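Uncharacterized conserved (Bdellovibrio bacteriovorus, PDB 7O21) is a YkuD-family peptidoglycan LD-carboxypeptidase that edits the cell wall asymmetrically to generate the curvature of the predatory cell. Local coordinates at the interface of chains A and B. Numbering follows the deposited sequence. Chains: chain A/B, Uncharacterized conserved.

The interface of chains A and B. Residues chain A 102-105, 108-109, 134; chain B 225-226, 230, 234, 238.
The imidazole of B:His234 is held between the two chains: the backbone N of A:Pro105 lies 3.6 Å above the rim of one face, and CD1 of B:Leu238, one helical turn on in helix 228-241, covers the rim of the other. The phenol ring of A:Tyr109, by contrast, is sandwiched by its own chain, with CB of A:Leu108 over one face and the indole atom CZ3 of A:Trp134 over the centre of the opposite one, while CD of A:Pro105 and O of B:Gly225 lie at its edge. B:Phe226 turns its edge to the carbonyl O of A:Lys103, and its tip, CZ, meets CD of A:Pro105 at 3.5 Å. The rigid proline, which also crosses B:His234 obliquely with CB 3.5 Å from ND1, thus fills the angle between two aromatic rings.

Hydrogen bonds to backbone carbonyls help set how the chains sit together. Histidine combines a packable ring with a donor: with CG anti to its backbone N (chi1 -178°), B:His234 donates the N-H of NE2 to O of A:Pro102 at 2.7 Å, with 155° at the hydrogen; the oxygen lies nearly in the ring plane, but the donor stands above the carbonyl plane. Tyrosine likewise pairs a flat ring with a reaching hydroxyl: OH of A:Tyr109 donates to O of B:Gly225 at 2.7 Å, in the carbonyl plane and on a lone pair. Glycine readily adopts the positive phi here (92°), and lacking a side chain it lets the indole edge of A:Trp134 approach.

This patch, repeated by the two-fold axis, joins the catalytic domain of one chain to the NTF2-like domain of the other. Its centre is about 9 Å from A:His136, a predicted catalytic residue; if this dimer also forms outside the crystal, the contact may help shape the active-site surroundings.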
# COMPACT_ATOMS: atom_id res chain seq x y z
N PRO A 102 9.82 10.76 18.41
CA PRO A 102 10.67 11.73 17.71
C PRO A 102 10.65 11.58 16.20
O PRO A 102 11.40 12.26 15.52
CB PRO A 102 12.07 11.37 18.22
CG PRO A 102 12.01 9.88 18.38
CD PRO A 102 10.59 9.57 18.81
N LYS A 103 9.80 10.71 15.69
CA LYS A 103 9.75 10.48 14.23
C LYS A 103 9.27 11.72 13.49
O LYS A 103 9.77 11.97 12.46
CB LYS A 103 8.89 9.27 13.90
CG LYS A 103 9.46 7.92 14.33
CD LYS A 103 10.87 7.69 13.85
CE LYS A 103 11.49 6.43 14.40
NZ LYS A 103 12.96 6.44 14.42
N ILE A 104 8.31 12.44 14.05
CA ILE A 104 7.76 13.59 13.36
C ILE A 104 7.82 14.84 14.23
O ILE A 104 7.68 14.75 15.46
CB ILE A 104 6.33 13.34 12.84
CG1 ILE A 104 5.41 12.90 13.97
CG2 ILE A 104 6.35 12.28 11.74
CD1 ILE A 104 3.93 12.96 13.58
N PRO A 105 8.05 16.01 13.64
CA PRO A 105 8.21 17.23 14.45
C PRO A 105 6.89 17.70 15.05
O PRO A 105 5.88 17.87 14.35
CB PRO A 105 8.74 18.25 13.44
CG PRO A 105 8.32 17.73 12.09
CD PRO A 105 8.36 16.23 12.22
N LEU A 108 5.17 20.85 13.45
CA LEU A 108 4.30 20.69 12.29
C LEU A 108 3.07 19.84 12.58
O LEU A 108 2.03 20.05 11.95
CB LEU A 108 5.06 20.05 11.13
CG LEU A 108 6.29 20.77 10.58
CD1 LEU A 108 6.82 20.01 9.37
CD2 LEU A 108 5.96 22.19 10.21
N TYR A 109 3.18 18.87 13.50
CA TYR A 109 2.17 17.83 13.63
C TYR A 109 1.61 17.71 15.04
O TYR A 109 0.75 16.87 15.28
CB TYR A 109 2.74 16.48 13.16
CG TYR A 109 3.18 16.56 11.73
CD1 TYR A 109 2.27 16.81 10.71
CD2 TYR A 109 4.53 16.42 11.39
CE1 TYR A 109 2.67 16.92 9.41
CE2 TYR A 109 4.94 16.52 10.08
CZ TYR A 109 4.01 16.77 9.10
OH TYR A 109 4.38 16.89 7.79
N TRP A 134 -2.94 13.44 6.00
CA TRP A 134 -2.86 12.91 7.35
C TRP A 134 -3.91 13.61 8.20
O TRP A 134 -4.35 14.73 7.89
CB TRP A 134 -1.51 13.24 8.00
CG TRP A 134 -0.31 12.50 7.48
CD1 TRP A 134 -0.26 11.60 6.45
CD2 TRP A 134 1.02 12.59 8.00
NE1 TRP A 134 1.03 11.14 6.29
CE2 TRP A 134 1.84 11.73 7.23
CE3 TRP A 134 1.61 13.33 9.04
CZ2 TRP A 134 3.20 11.58 7.48
CZ3 TRP A 134 2.96 13.19 9.28
CH2 TRP A 134 3.74 12.31 8.51
N GLY B 225 5.47 13.14 5.29
CA GLY B 225 5.53 14.26 6.22
C GLY B 225 6.66 15.24 6.00
O GLY B 225 6.72 16.25 6.72
N PHE B 226 7.57 14.98 5.05
CA PHE B 226 8.80 15.76 4.96
C PHE B 226 9.17 16.08 3.52
O PHE B 226 8.91 15.31 2.59
CB PHE B 226 9.98 14.96 5.51
CG PHE B 226 9.92 14.69 6.99
CD1 PHE B 226 10.30 15.67 7.90
CD2 PHE B 226 9.46 13.48 7.47
CE1 PHE B 226 10.25 15.43 9.26
CE2 PHE B 226 9.41 13.22 8.83
CZ PHE B 226 9.81 14.20 9.73
N SER B 230 12.28 20.40 5.70
CA SER B 230 11.70 20.03 6.99
C SER B 230 12.41 18.83 7.60
O SER B 230 12.48 18.72 8.83
CB SER B 230 10.20 19.82 6.86
OG SER B 230 9.89 18.80 5.91
N HIS B 234 14.11 19.18 11.21
CA HIS B 234 13.77 18.28 12.30
C HIS B 234 15.02 17.62 12.87
O HIS B 234 15.16 17.48 14.09
CB HIS B 234 12.76 17.23 11.79
CG HIS B 234 12.29 16.27 12.84
ND1 HIS B 234 11.81 16.68 14.06
CD2 HIS B 234 12.22 14.92 12.84
CE1 HIS B 234 11.47 15.62 14.77
NE2 HIS B 234 11.71 14.54 14.05
N LEU B 238 16.08 17.93 16.76
CA LEU B 238 16.32 16.76 17.61
C LEU B 238 17.67 16.86 18.30
O LEU B 238 17.78 16.55 19.49
CB LEU B 238 16.24 15.49 16.77
CG LEU B 238 14.83 15.06 16.35
CD1 LEU B 238 14.90 13.90 15.37
CD2 LEU B 238 14.03 14.68 17.57